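Local coordinates for protein biliverdin reductase (Synechocystis sp., PDB 5B3T) that probably reduces biliverdin to bilirubin with NADPH, as an NADP-binding oxidoreductase of the Gfo/Idh/MocA family acting on the products of heme breakdown, at residues Tyr173-Phe178 with Cys206-Gln211; Ala24-Ala29 with Asp56-Arg61; Leu40-Gly45 with Gln67-Asp72. One frame throughout, in Å; residues are numbered along the deposited sequence.

Contact 1 of 3, residues Tyr173-Phe178 with Cys206-Gln211; sequences YHHQQF and CRFWDQ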
loop_
_atom_site.group_PDB
_atom_site.type_symbol
_atom_site.label_atom_id
_atom_site.label_comp_id
_atom_site.label_asym_id
_atom_site.label_seq_id
_atom_site.Cartn_x
_atom_site.Cartn_y
_atom_site.Cartn_z
ATOM N N TYR A 173 11.485 4.905 -10.361
ATOM C CA TYR A 173 12.678 4.195 -10.809
ATOM C C TYR A 173 13.934 4.747 -10.145
ATOM O O TYR A 173 15.047 4.510 -10.624
ATOM C CB TYR A 173 12.803 4.256 -12.334
ATOM C CG TYR A 173 11.908 3.273 -13.055
ATOM C CD1 TYR A 173 10.534 3.462 -13.105
ATOM C CD2 TYR A 173 12.439 2.152 -13.681
ATOM C CE1 TYR A 173 9.712 2.563 -13.761
ATOM C CE2 TYR A 173 11.625 1.248 -14.340
ATOM C CZ TYR A 173 10.263 1.459 -14.376
ATOM O OH TYR A 173 9.451 0.562 -15.029
ATOM N N HIS A 174 13.766 5.482 -9.049
ATOM C CA HIS A 174 14.860 6.092 -8.307
ATOM C C HIS A 174 15.146 5.225 -7.086
ATOM O O HIS A 174 14.241 4.961 -6.288
ATOM C CB HIS A 174 14.477 7.520 -7.907
ATOM C CG HIS A 174 15.565 8.284 -7.219
ATOM N ND1 HIS A 174 15.721 8.286 -5.849
ATOM C CD2 HIS A 174 16.531 9.097 -7.709
ATOM C CE1 HIS A 174 16.745 9.057 -5.527
ATOM N NE2 HIS A 174 17.255 9.561 -6.637
ATOM N N HIS A 175 16.398 4.774 -6.954
ATOM C CA HIS A 175 16.757 3.806 -5.916
ATOM C C HIS A 175 16.263 4.234 -4.537
ATOM O O HIS A 175 15.594 3.464 -3.838
ATOM C CB HIS A 175 18.275 3.601 -5.886
ATOM C CG HIS A 175 18.785 2.650 -6.925
ATOM N ND1 HIS A 175 18.612 1.286 -6.834
ATOM C CD2 HIS A 175 19.489 2.865 -8.062
ATOM C CE1 HIS A 175 19.176 0.703 -7.878
ATOM N NE2 HIS A 175 19.715 1.639 -8.637
ATOM N N GLN A 176 16.583 5.463 -4.130
ATOM C CA GLN A 176 16.281 5.890 -2.767
ATOM C C GLN A 176 14.807 6.244 -2.587
ATOM O O GLN A 176 14.203 5.888 -1.569
ATOM C CB GLN A 176 17.170 7.072 -2.385
ATOM C CG GLN A 176 18.632 6.694 -2.188
ATOM C CD GLN A 176 19.494 7.886 -1.826
ATOM O OE1 GLN A 176 18.982 8.954 -1.490
ATOM N NE2 GLN A 176 20.809 7.708 -1.890
ATOM N N GLN A 177 14.209 6.941 -3.558
ATOM C CA GLN A 177 12.818 7.361 -3.411
ATOM C C GLN A 177 11.863 6.176 -3.493
ATOM O O GLN A 177 10.883 6.112 -2.742
ATOM C CB GLN A 177 12.467 8.404 -4.472
ATOM C CG GLN A 177 13.097 9.768 -4.237
ATOM C CD GLN A 177 12.746 10.766 -5.323
ATOM O OE1 GLN A 177 13.227 10.667 -6.451
ATOM N NE2 GLN A 177 11.901 11.735 -4.987
ATOM N N PHE A 178 12.124 5.234 -4.401
ATOM C CA PHE A 178 11.244 4.079 -4.528
ATOM C C PHE A 178 11.484 3.070 -3.412
ATOM O O PHE A 178 10.538 2.435 -2.932
ATOM C CB PHE A 178 11.427 3.430 -5.899
ATOM C CG PHE A 178 10.546 2.236 -6.125
ATOM C CD1 PHE A 178 9.164 2.369 -6.134
ATOM C CD2 PHE A 178 11.094 0.985 -6.338
ATOM C CE1 PHE A 178 8.348 1.271 -6.341
ATOM C CE2 PHE A 178 10.283 -0.115 -6.548
ATOM C CZ PHE A 178 8.907 0.030 -6.548
ATOM N N CYS A 206 17.663 -9.612 -5.263
ATOM C CA CYS A 206 17.288 -8.355 -5.897
ATOM C C CYS A 206 18.362 -7.979 -6.906
ATOM O O CYS A 206 19.533 -7.836 -6.543
ATOM C CB CYS A 206 17.107 -7.248 -4.854
ATOM S SG CYS A 206 16.140 -5.832 -5.419
ATOM N N ARG A 207 17.964 -7.823 -8.165
ATOM C CA ARG A 207 18.870 -7.465 -9.247
ATOM C C ARG A 207 18.410 -6.160 -9.880
ATOM O O ARG A 207 17.217 -5.985 -10.153
ATOM C CB ARG A 207 18.934 -8.575 -10.303
ATOM C CG ARG A 207 19.764 -8.206 -11.522
ATOM C CD ARG A 207 19.916 -9.361 -12.499
ATOM N NE ARG A 207 20.771 -8.984 -13.621
ATOM C CZ ARG A 207 21.127 -9.801 -14.607
ATOM N NH1 ARG A 207 20.701 -11.056 -14.620
ATOM N NH2 ARG A 207 21.911 -9.361 -15.582
ATOM N N PHE A 208 19.354 -5.251 -10.113
ATOM C CA PHE A 208 19.073 -3.974 -10.749
ATOM C C PHE A 208 19.864 -3.830 -12.043
ATOM O O PHE A 208 20.982 -4.338 -12.170
ATOM C CB PHE A 208 19.408 -2.796 -9.825
ATOM C CG PHE A 208 18.487 -2.662 -8.647
ATOM C CD1 PHE A 208 17.278 -1.998 -8.772
ATOM C CD2 PHE A 208 18.836 -3.182 -7.411
ATOM C CE1 PHE A 208 16.425 -1.863 -7.688
ATOM C CE2 PHE A 208 17.988 -3.050 -6.320
ATOM C CZ PHE A 208 16.781 -2.389 -6.460
ATOM N N TRP A 209 19.260 -3.134 -13.004
ATOM C CA TRP A 209 19.938 -2.637 -14.197
ATOM C C TRP A 209 20.011 -1.121 -14.056
ATOM O O TRP A 209 18.985 -0.438 -14.146
ATOM C CB TRP A 209 19.191 -3.023 -15.474
ATOM C CG TRP A 209 19.238 -4.475 -15.865
ATOM C CD1 TRP A 209 19.981 -5.029 -16.868
ATOM C CD2 TRP A 209 18.482 -5.550 -15.287
ATOM N NE1 TRP A 209 19.747 -6.381 -16.940
ATOM C CE2 TRP A 209 18.831 -6.727 -15.982
ATOM C CE3 TRP A 209 17.554 -5.634 -14.245
ATOM C CZ2 TRP A 209 18.283 -7.969 -15.669
ATOM C CZ3 TRP A 209 17.011 -6.869 -13.936
ATOM C CH2 TRP A 209 17.378 -8.019 -14.645
ATOM N N ASP A 210 21.209 -0.594 -13.831
ATOM C CA ASP A 210 21.353 0.832 -13.574
ATOM C C ASP A 210 21.243 1.646 -14.857
ATOM O O ASP A 210 21.579 1.180 -15.949
ATOM C CB ASP A 210 22.692 1.130 -12.900
ATOM C CG ASP A 210 22.679 0.831 -11.415
ATOM O OD1 ASP A 210 21.586 0.586 -10.863
ATOM O OD2 ASP A 210 23.765 0.849 -10.798
ATOM N N GLN A 211 20.760 2.874 -14.710
ATOM C CA GLN A 211 20.843 3.873 -15.764
ATOM C C GLN A 211 22.251 4.459 -15.786
ATOM O O GLN A 211 23.057 4.195 -14.891
ATOM C CB GLN A 211 19.788 4.956 -15.533
ATOM C CG GLN A 211 18.347 4.519 -15.738
ATOM C CD GLN A 211 17.950 4.461 -17.207
ATOM O OE1 GLN A 211 18.803 4.371 -18.088
ATOM N NE2 GLN A 211 16.647 4.515 -17.475
#
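An edge-to-face aromatic pair with a His-carboxylate hydrogen bond at its end joins the first turn of helix 175-178 to the final residues of strand 199-210, where His175 meets Phe208 and Asp210. The imidazole sends CE1 down onto one face of the phenyl ring, off centre toward the rim, with His175 CE1 3.4 Å from Phe208 CD1. The centroids of the two rings are 4.6 Å apart and their planes stand at 64°, an inclined T-shaped pair with the imidazole edge toward the phenyl face. Next to CE1, His175 NE2 donates to OD1 of the exposed Asp210 at 3.1 Å and an N-H...O angle of 159°. The carboxylate oxygen lies close to the imidazole plane, but the donor reaches OD1 on its syn side, 33° out of the carboxylate plane. With the CG of His175 anti to its carbonyl carbon, the ring is placed so that CE1 and NE2 both face the strand. This strand is an outermost member of the mixed sheet in the C-terminal alpha/beta domain, and Phe217 of the adjoining strand also meets both aromatic rings. An alanine in place of His175 would probably leave the Phe208 face without its edge partner and Asp210 OD1 without this donor. The helix start is fixed separately: His174, its N-cap, accepts Gln177 N at ND1, in the plane of the ring.

Contact 2 of 3, residues Ala24-Ala29 with Asp56-Arg61; sequences AAQRRA and DTFGVR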
loop_
_atom_site.group_PDB
_atom_site.type_symbol
_atom_site.label_atom_id
_atom_site.label_comp_id
_atom_site.label_asym_id
_atom_site.label_seq_id
_atom_site.Cartn_x
_atom_site.Cartn_y
_atom_site.Cartn_z
ATOM N N ALA A 24 -4.758 6.809 -4.792
ATOM C CA ALA A 24 -5.258 6.775 -3.422
ATOM C C ALA A 24 -5.683 8.163 -2.961
ATOM O O ALA A 24 -6.716 8.316 -2.299
ATOM C CB ALA A 24 -4.196 6.195 -2.487
ATOM N N ALA A 25 -4.904 9.189 -3.310
ATOM C CA ALA A 25 -5.259 10.553 -2.936
ATOM C C ALA A 25 -6.566 10.982 -3.590
ATOM O O ALA A 25 -7.393 11.650 -2.959
ATOM C CB ALA A 25 -4.130 11.509 -3.317
ATOM N N GLN A 26 -6.771 10.605 -4.854
ATOM C CA GLN A 26 -7.983 11.007 -5.560
ATOM C C GLN A 26 -9.216 10.336 -4.965
ATOM O O GLN A 26 -10.249 10.985 -4.764
ATOM C CB GLN A 26 -7.848 10.687 -7.050
ATOM C CG GLN A 26 -6.820 11.549 -7.767
ATOM C CD GLN A 26 -6.506 11.057 -9.168
ATOM O OE1 GLN A 26 -7.375 10.535 -9.866
ATOM N NE2 GLN A 26 -5.254 11.219 -9.586
ATOM N N ARG A 27 -9.128 9.034 -4.674
ATOM C CA ARG A 27 -10.257 8.332 -4.070
ATOM C C ARG A 27 -10.605 8.912 -2.705
ATOM O O ARG A 27 -11.785 9.096 -2.385
ATOM C CB ARG A 27 -9.951 6.839 -3.952
ATOM C CG ARG A 27 -9.814 6.127 -5.285
ATOM C CD ARG A 27 -11.025 6.392 -6.156
ATOM N NE ARG A 27 -11.063 5.531 -7.332
ATOM C CZ ARG A 27 -11.814 5.771 -8.403
ATOM N NH1 ARG A 27 -12.574 6.857 -8.444
ATOM N NH2 ARG A 27 -11.795 4.938 -9.434
ATOM N N ARG A 28 -9.591 9.199 -1.885
ATOM C CA ARG A 28 -9.841 9.823 -0.588
ATOM C C ARG A 28 -10.468 11.200 -0.763
ATOM O O ARG A 28 -11.419 11.557 -0.057
ATOM C CB ARG A 28 -8.538 9.927 0.205
ATOM C CG ARG A 28 -7.878 8.595 0.530
ATOM C CD ARG A 28 -8.555 7.877 1.682
ATOM N NE ARG A 28 -7.782 6.712 2.105
ATOM C CZ ARG A 28 -8.149 5.883 3.076
ATOM N NH1 ARG A 28 -9.282 6.086 3.734
ATOM N NH2 ARG A 28 -7.379 4.849 3.393
ATOM N N ALA A 29 -9.943 11.991 -1.704
ATOM C CA ALA A 29 -10.466 13.334 -1.927
ATOM C C ALA A 29 -11.929 13.296 -2.349
ATOM O O ALA A 29 -12.727 14.136 -1.921
ATOM C CB ALA A 29 -9.628 14.057 -2.982
ATOM N N ASP A 56 -7.411 21.212 -10.290
ATOM C CA ASP A 56 -8.552 21.476 -11.161
ATOM C C ASP A 56 -9.713 20.542 -10.845
ATOM O O ASP A 56 -10.864 20.981 -10.733
ATOM C CB ASP A 56 -8.133 21.336 -12.625
ATOM C CG ASP A 56 -9.115 21.989 -13.578
ATOM O OD1 ASP A 56 -9.259 23.228 -13.522
ATOM O OD2 ASP A 56 -9.739 21.265 -14.383
ATOM N N THR A 57 -9.430 19.244 -10.700
ATOM C CA THR A 57 -10.486 18.282 -10.404
ATOM C C THR A 57 -11.203 18.628 -9.106
ATOM O O THR A 57 -12.434 18.558 -9.032
ATOM C CB THR A 57 -9.907 16.868 -10.322
ATOM O OG1 THR A 57 -9.315 16.514 -11.578
ATOM C CG2 THR A 57 -10.994 15.857 -9.965
ATOM N N PHE A 58 -10.454 19.021 -8.078
ATOM C CA PHE A 58 -11.015 19.171 -6.744
ATOM C C PHE A 58 -11.063 20.611 -6.256
ATOM O O PHE A 58 -11.324 20.823 -5.071
ATOM C CB PHE A 58 -10.236 18.316 -5.740
ATOM C CG PHE A 58 -10.286 16.845 -6.033
ATOM C CD1 PHE A 58 -11.452 16.126 -5.829
ATOM C CD2 PHE A 58 -9.170 16.182 -6.510
ATOM C CE1 PHE A 58 -11.505 14.770 -6.099
ATOM C CE2 PHE A 58 -9.214 14.825 -6.782
ATOM C CZ PHE A 58 -10.384 14.117 -6.577
ATOM N N GLY A 59 -10.840 21.597 -7.128
ATOM C CA GLY A 59 -10.984 22.996 -6.761
ATOM C C GLY A 59 -10.431 23.339 -5.393
ATOM O O GLY A 59 -11.119 23.934 -4.555
ATOM N N VAL A 60 -9.198 22.912 -5.145
ATOM C CA VAL A 60 -8.497 23.158 -3.893
ATOM C C VAL A 60 -7.138 23.745 -4.240
ATOM O O VAL A 60 -6.514 23.341 -5.228
ATOM C CB VAL A 60 -8.351 21.866 -3.059
ATOM C CG1 VAL A 60 -7.418 22.081 -1.892
ATOM C CG2 VAL A 60 -9.703 21.415 -2.551
ATOM N N ARG A 61 -6.685 24.717 -3.438
ATOM C CA ARG A 61 -5.408 25.255 -3.888
ATOM C C ARG A 61 -4.247 24.456 -3.301
ATOM O O ARG A 61 -4.322 23.997 -2.159
ATOM C CB ARG A 61 -5.269 26.719 -3.494
ATOM C CG ARG A 61 -6.080 27.661 -4.363
ATOM C CD ARG A 61 -5.801 29.122 -4.035
ATOM N NE ARG A 61 -6.232 29.492 -2.688
ATOM C CZ ARG A 61 -5.439 29.514 -1.619
ATOM N NH1 ARG A 61 -4.157 29.190 -1.728
ATOM N NH2 ARG A 61 -5.929 29.866 -0.438
#
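Backbone geometry sets the spacing: Ala29, in helix 23-34, and Phe58, of helix 48-58, bring their CA atoms to 7.6 Å, the closest pair between the two segments and near enough for a methyl to rest on a ring. Phe58 holds its CG anti to the carbonyl carbon (chi1 -62°), which carries the ring over to Ala29. Ala29 CB stands over the centre of the phenyl face, 3.7 Å from the centroid of the Phe58 ring and only 12° off its normal, a well-centred CH-pi contact. On the opposite face lies Thr57 CG2, from the residue just before Phe58, so the ring is sandwiched between two methyl groups. The far end of the ring reaches the backbone of the first helix, where Phe58 CZ comes to 3.6 Å from Gln26 O. The side chain of Gln26 crosses the phenylalanine at about a right angle, with CG 4.2 Å from Phe58 CE2, while its amide goes to another partner, NE2 donating to Thr21 O. Helix 23-34 is the first helix of the NAD-binding Rossmann fold. It carries Ala24, an NADP(+)-binding residue, though no cofactor is bound here, and Ala25, which fits the last position of a GxGxxA-type sequence. Ala29 and Phe58 also pack on Leu40 of strand 38-44, placing the apolar methyl-on-ring contact above the edge of the parallel sheet.

Contact 3 of 3, residues Leu40-Gly45 with Gln67-Asp72; sequences LVSFWG and QALIND
With CG anti to the backbone N (chi1 -178°), Leu69 extends its branched end from helix 66-70 to strand 38-44, while a chi1 of 61° sets Ser42 OG between its own backbone N and carbonyl carbon, turned to meet that leucine. The CA atoms of these two residues are 7.0 Å apart, the closest pair across the segments. Ser42 OG approaches the branch point of the leucine, 3.6 Å from Leu69 CG, and lies equally near its CD1 methyl. This hydroxyl is buried against hydrocarbon and has no polar partner in the model, which probably carries some energetic cost. The CD1 methyl then passes on to the main chain beyond the serine, with Leu69 CD1 3.5 Å from Phe43 C and 3.7 Å from Trp44 N, covering the peptide between those two residues. Phe43 meets the leucine through its backbone; its side chain points away and packs against Phe54 and Ala55 of helix 48-58. Trp44 adds a looser apolar contact through its first carbon, CB, which lies 4.1 Å from Leu69 CD1.

Strand 38-44 is an outermost strand of the parallel sheet in the Rossmann fold; from Ser42 to Trp44 the side chains alternate, Ser42 and Trp44 toward helix 66-70 and Phe43 away from it. Leu69 also touches Val19 of the adjacent strand 14-19, bridging two strands of the sheet. The indole of Trp44 meets Trp66 edge-to-face and lies close to Asn46, an NADP(+)-binding residue.

Within the helical segment, Asn71 ND2 reaches back over the last turn to Gln67 O at 2.7 Å, tilted 30° from the carbonyl plane, and Asp72 N bonds to Leu69 O.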
loop_
_atom_site.group_PDB
_atom_site.type_symbol
_atom_site.label_atom_id
_atom_site.label_comp_id
_atom_site.label_asym_id
_atom_site.label_seq_id
_atom_site.Cartn_x
_atom_site.Cartn_y
_atom_site.Cartn_z
ATOM N N LEU A 40 -12.222 19.169 2.411
ATOM C CA LEU A 40 -10.882 19.168 1.838
ATOM C C LEU A 40 -10.367 20.603 1.778
ATOM O O LEU A 40 -10.972 21.458 1.122
ATOM C CB LEU A 40 -10.901 18.527 0.450
ATOM C CG LEU A 40 -9.629 18.543 -0.399
ATOM C CD1 LEU A 40 -8.466 17.910 0.344
ATOM C CD2 LEU A 40 -9.867 17.834 -1.728
ATOM N N VAL A 41 -9.261 20.868 2.464
ATOM C CA VAL A 41 -8.738 22.225 2.609
ATOM C C VAL A 41 -7.532 22.469 1.709
ATOM O O VAL A 41 -7.461 23.490 1.025
ATOM C CB VAL A 41 -8.400 22.511 4.087
ATOM C CG1 VAL A 41 -7.615 23.812 4.212
ATOM C CG2 VAL A 41 -9.668 22.551 4.926
ATOM N N SER A 42 -6.565 21.555 1.702
ATOM C CA SER A 42 -5.348 21.761 0.929
ATOM C C SER A 42 -4.812 20.421 0.446
ATOM O O SER A 42 -5.279 19.354 0.851
ATOM C CB SER A 42 -4.282 22.502 1.744
ATOM O OG SER A 42 -3.923 21.769 2.901
ATOM N N PHE A 43 -3.821 20.491 -0.438
ATOM C CA PHE A 43 -3.115 19.302 -0.890
ATOM C C PHE A 43 -1.720 19.707 -1.343
ATOM O O PHE A 43 -1.421 20.889 -1.528
ATOM C CB PHE A 43 -3.871 18.579 -2.011
ATOM C CG PHE A 43 -3.620 19.149 -3.376
ATOM C CD1 PHE A 43 -4.300 20.277 -3.804
ATOM C CD2 PHE A 43 -2.704 18.559 -4.233
ATOM C CE1 PHE A 43 -4.071 20.806 -5.059
ATOM C CE2 PHE A 43 -2.471 19.084 -5.491
ATOM C CZ PHE A 43 -3.156 20.208 -5.904
ATOM N N TRP A 44 -0.865 18.699 -1.511
ATOM C CA TRP A 44 0.482 18.880 -2.032
ATOM C C TRP A 44 0.764 17.772 -3.035
ATOM O O TRP A 44 0.402 16.615 -2.809
ATOM C CB TRP A 44 1.532 18.860 -0.906
ATOM C CG TRP A 44 2.967 18.922 -1.376
ATOM C CD1 TRP A 44 3.711 20.046 -1.593
ATOM C CD2 TRP A 44 3.829 17.811 -1.662
ATOM N NE1 TRP A 44 4.978 19.705 -2.004
ATOM C CE2 TRP A 44 5.076 18.339 -2.055
ATOM C CE3 TRP A 44 3.665 16.423 -1.630
ATOM C CZ2 TRP A 44 6.152 17.528 -2.412
ATOM C CZ3 TRP A 44 4.736 15.619 -1.985
ATOM C CH2 TRP A 44 5.963 16.174 -2.370
ATOM N N GLY A 45 1.390 18.139 -4.149
ATOM C CA GLY A 45 1.821 17.170 -5.137
ATOM C C GLY A 45 3.310 17.279 -5.384
ATOM O O GLY A 45 3.904 18.335 -5.149
ATOM N N GLN A 67 5.591 20.241 4.125
ATOM C CA GLN A 67 5.879 20.751 5.463
ATOM C C GLN A 67 4.920 21.871 5.845
ATOM O O GLN A 67 4.427 21.920 6.977
ATOM C CB GLN A 67 7.326 21.246 5.544
ATOM C CG GLN A 67 8.385 20.168 5.376
ATOM C CD GLN A 67 8.751 19.925 3.927
ATOM O OE1 GLN A 67 7.998 20.272 3.016
ATOM N NE2 GLN A 67 9.917 19.329 3.704
ATOM N N ALA A 68 4.641 22.780 4.908
ATOM C CA ALA A 68 3.678 23.842 5.177
ATOM C C ALA A 68 2.272 23.282 5.349
ATOM O O ALA A 68 1.504 23.766 6.190
ATOM C CB ALA A 68 3.708 24.879 4.053
ATOM N N LEU A 69 1.915 22.265 4.560
ATOM C CA LEU A 69 0.589 21.665 4.670
ATOM C C LEU A 69 0.358 21.086 6.059
ATOM O O LEU A 69 -0.664 21.359 6.695
ATOM C CB LEU A 69 0.408 20.585 3.600
ATOM C CG LEU A 69 -0.949 19.875 3.527
ATOM C CD1 LEU A 69 -1.237 19.479 2.096
ATOM C CD2 LEU A 69 -1.005 18.639 4.422
ATOM N N ILE A 70 1.298 20.270 6.544
ATOM C CA ILE A 70 1.083 19.570 7.805
ATOM C C ILE A 70 1.129 20.515 8.999
ATOM O O ILE A 70 0.645 20.160 10.081
ATOM C CB ILE A 70 2.102 18.425 7.968
ATOM C CG1 ILE A 70 3.533 18.964 7.993
ATOM C CG2 ILE A 70 1.933 17.392 6.857
ATOM C CD1 ILE A 70 4.183 18.897 9.361
ATOM N N ASN A 71 1.690 21.712 8.838
ATOM C CA ASN A 71 1.728 22.698 9.911
ATOM C C ASN A 71 0.592 23.713 9.829
ATOM O O ASN A 71 0.531 24.620 10.666
ATOM C CB ASN A 71 3.074 23.431 9.915
ATOM C CG ASN A 71 4.200 22.584 10.483
ATOM O OD1 ASN A 71 4.328 22.440 11.699
ATOM N ND2 ASN A 71 5.026 22.029 9.606
ATOM N N ASP A 72 -0.298 23.584 8.852
ATOM C CA ASP A 72 -1.435 24.492 8.718
ATOM C C ASP A 72 -2.377 24.313 9.904
ATOM O O ASP A 72 -2.856 23.195 10.140
ATOM C CB ASP A 72 -2.166 24.219 7.399
ATOM C CG ASP A 72 -3.269 25.230 7.101
ATOM O OD1 ASP A 72 -3.731 25.941 8.018
ATOM O OD2 ASP A 72 -3.683 25.310 5.925
#

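How the contacts relate
From the N terminus, contact 2 opens on helix 23-34 and contact 3 on strand 38-44; contact 2 closes at residues 56-61 before contact 3 closes at 67-72, so the two loops cross. Their centres are 12 Å apart, and they join where Val60 packs on the strand, with Val60 CG2 3.6 Å from Leu40 CG. Contact 2 ties helix 23-34 to helix 48-58 over one side of the Rossmann sheet, and contact 3 ties edge strand 38-44 to helix 66-70. Contact 1 follows in series, closing a later loop from 173-178 to 206-211 within the C-terminal alpha/beta domain; its centre lies about 30 Å from that of contact 2, and it touches neither of the others.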